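PDB 3LM7: putative 4-Hydroxy-2-oxoglutarate aldolase / 2-dehydro-3-deoxyphosphogluconate aldolase from Yersinia enterocolitica, which is a putative aldolase of the KDGP aldolase family, which has a TIM-barrel fold. Local coordinates for residues Pro92-Gln97 with Trp189-Gly194. Numbering follows the deposited sequence.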
loop_
_atom_site.group_PDB
_atom_site.type_symbol
_atom_site.label_atom_id
_atom_site.label_comp_id
_atom_site.label_asym_id
_atom_site.label_seq_id
_atom_site.Cartn_x
_atom_site.Cartn_y
_atom_site.Cartn_z
ATOM N N PRO A 92 0.647 -21.738 -2.942
ATOM C CA PRO A 92 -0.123 -21.168 -1.857
ATOM C C PRO A 92 -0.187 -19.658 -1.941
ATOM O O PRO A 92 0.390 -19.045 -2.894
ATOM C CB PRO A 92 0.719 -21.555 -0.616
ATOM C CG PRO A 92 2.148 -21.300 -1.112
ATOM C CD PRO A 92 2.079 -21.894 -2.568
ATOM N N GLN A 93 -0.845 -19.044 -0.938
ATOM C CA GLN A 93 -0.862 -17.592 -0.821
ATOM C C GLN A 93 0.405 -17.043 -0.175
ATOM O O GLN A 93 0.729 -15.876 -0.374
ATOM C CB GLN A 93 -2.070 -17.092 -0.015
ATOM C CG GLN A 93 -3.350 -17.152 -0.920
ATOM C CD GLN A 93 -4.615 -16.887 -0.102
ATOM O OE1 GLN A 93 -4.533 -16.513 1.068
ATOM N NE2 GLN A 93 -5.809 -17.124 -0.716
ATOM N N HIS A 94 1.123 -17.881 0.541
ATOM C CA HIS A 94 2.203 -17.378 1.392
ATOM C C HIS A 94 3.268 -18.437 1.612
ATOM O O HIS A 94 2.930 -19.636 1.804
ATOM C CB HIS A 94 1.615 -16.993 2.789
ATOM C CG HIS A 94 2.618 -16.320 3.675
ATOM N ND1 HIS A 94 3.376 -17.016 4.585
ATOM C CD2 HIS A 94 2.998 -15.016 3.777
ATOM C CE1 HIS A 94 4.147 -16.167 5.246
ATOM N NE2 HIS A 94 3.947 -14.951 4.762
ATOM N N VAL A 95 4.548 -18.000 1.645
ATOM C CA VAL A 95 5.639 -18.939 1.846
ATOM C C VAL A 95 6.589 -18.325 2.876
ATOM O O VAL A 95 6.936 -17.146 2.741
ATOM C CB VAL A 95 6.451 -19.117 0.513
ATOM C CG1 VAL A 95 7.777 -19.952 0.702
ATOM C CG2 VAL A 95 5.529 -19.743 -0.628
ATOM N N ASN A 96 6.987 -19.098 3.889
ATOM C CA ASN A 96 7.989 -18.647 4.826
ATOM C C ASN A 96 9.346 -19.057 4.259
ATOM O O ASN A 96 9.567 -20.254 4.004
ATOM C CB ASN A 96 7.835 -19.332 6.190
ATOM C CG ASN A 96 6.638 -18.778 6.990
ATOM O OD1 ASN A 96 6.721 -17.707 7.620
ATOM N ND2 ASN A 96 5.520 -19.471 6.902
ATOM N N GLN A 97 10.295 -18.124 4.173
ATOM C CA GLN A 97 11.654 -18.513 3.781
ATOM C C GLN A 97 12.720 -17.874 4.690
ATOM O O GLN A 97 12.468 -16.858 5.325
ATOM C CB GLN A 97 12.007 -18.144 2.311
ATOM C CG GLN A 97 11.727 -19.285 1.270
ATOM C CD GLN A 97 12.590 -20.513 1.549
ATOM O OE1 GLN A 97 13.468 -20.492 2.425
ATOM N NE2 GLN A 97 12.262 -21.616 0.898
ATOM N N TRP A 189 6.781 -4.929 2.863
ATOM C CA TRP A 189 5.823 -5.467 3.839
ATOM C C TRP A 189 6.529 -6.099 5.004
ATOM O O TRP A 189 7.733 -6.384 4.948
ATOM C CB TRP A 189 4.906 -6.480 3.127
ATOM C CG TRP A 189 4.237 -5.846 1.893
ATOM C CD1 TRP A 189 4.051 -4.477 1.620
ATOM C CD2 TRP A 189 3.660 -6.554 0.801
ATOM N NE1 TRP A 189 3.437 -4.334 0.401
ATOM C CE2 TRP A 189 3.162 -5.580 -0.119
ATOM C CE3 TRP A 189 3.475 -7.936 0.519
ATOM C CZ2 TRP A 189 2.518 -5.940 -1.328
ATOM C CZ3 TRP A 189 2.853 -8.300 -0.748
ATOM C CH2 TRP A 189 2.389 -7.281 -1.632
ATOM N N LEU A 190 5.788 -6.341 6.091
ATOM C CA LEU A 190 6.441 -6.741 7.325
ATOM C C LEU A 190 5.655 -7.812 8.085
ATOM O O LEU A 190 4.409 -7.701 8.224
ATOM C CB LEU A 190 6.566 -5.486 8.226
ATOM C CG LEU A 190 7.315 -5.602 9.590
ATOM C CD1 LEU A 190 8.704 -6.268 9.443
ATOM C CD2 LEU A 190 7.490 -4.165 10.196
ATOM N N GLU A 191 6.381 -8.820 8.610
ATOM C CA GLU A 191 5.758 -9.924 9.315
ATOM C C GLU A 191 6.422 -10.078 10.674
ATOM O O GLU A 191 7.407 -10.842 10.820
ATOM C CB GLU A 191 5.886 -11.224 8.475
ATOM C CG GLU A 191 5.503 -11.006 6.987
ATOM C CD GLU A 191 5.246 -12.289 6.247
ATOM O OE1 GLU A 191 5.139 -13.353 6.909
ATOM O OE2 GLU A 191 5.018 -12.222 5.033
ATOM N N PRO A 192 5.939 -9.330 11.688
ATOM C CA PRO A 192 6.551 -9.497 13.016
ATOM C C PRO A 192 6.266 -10.879 13.583
ATOM O O PRO A 192 5.128 -11.387 13.463
ATOM C CB PRO A 192 5.855 -8.430 13.883
ATOM C CG PRO A 192 4.564 -8.148 13.160
ATOM C CD PRO A 192 4.820 -8.361 11.693
ATOM N N THR A 193 7.283 -11.520 14.164
ATOM C CA THR A 193 7.110 -12.939 14.558
ATOM C C THR A 193 7.969 -13.156 15.808
ATOM O O THR A 193 9.164 -12.748 15.839
ATOM C CB THR A 193 7.662 -13.938 13.504
ATOM O OG1 THR A 193 7.094 -13.709 12.207
ATOM C CG2 THR A 193 7.390 -15.393 13.862
ATOM N N GLY A 194 7.387 -13.872 16.789
ATOM C CA GLY A 194 8.134 -14.339 17.950
ATOM C C GLY A 194 7.668 -13.678 19.216
ATOM O O GLY A 194 7.900 -12.493 19.426
#
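A buried histidine-carboxylate hydrogen bond spans the interior of this TIM-barrel fold, joining His94 on strand 94-95 to Glu191 on strand 189-192. The two strands are not neighbours: 115-120 and 161-164 lie between them in the parallel sheet, and the contact sits about 2 Å, centre to centre, from the middle of the chain. Only side chains bridge the gap, which agrees with the small interface of 81 Å². They approach from opposite directions. With CG anti to the backbone nitrogen, the His94 ring ends nearer to segment 189-194 than the start of its side chain would suggest, and Glu191 runs out extended beyond CG, bringing its carboxylate to the edge of the imidazole.

The bond is bifurcated: one N-H is shared by two oxygens. His94 NE2 lies 2.9 Å from Glu191 OE1 and, equally, 2.9 Å from Glu191 OE2, each oxygen offering its syn lone pair. The angles separate the two branches, since N-H...O is 158° to OE2 but 136° to OE1. OE2 also lies almost in the ring plane, whereas OE1 is tilted from it; ring and carboxylate planes are 34° apart.

Second-shell bonds hold both groups. Ser69 OG bonds His94 ND1, so both ring nitrogens are engaged and rotation of the imidazole is restrained. Ser161 OG bonds Glu191 OE2, while His219 NE2 and Asn117 ND2 both bond OE1, so both carboxylate oxygens are satisfied. Asn117 ND2 also bonds Asn96 OD1, tying it to Glu191 OE1. The carboxylate faces the nitrogen nearly head-on: Glu191 CD is 3.3 Å from His94 NE2, while the flanking ring carbon CE1 comes within 3.4 Å of Glu191 OE1.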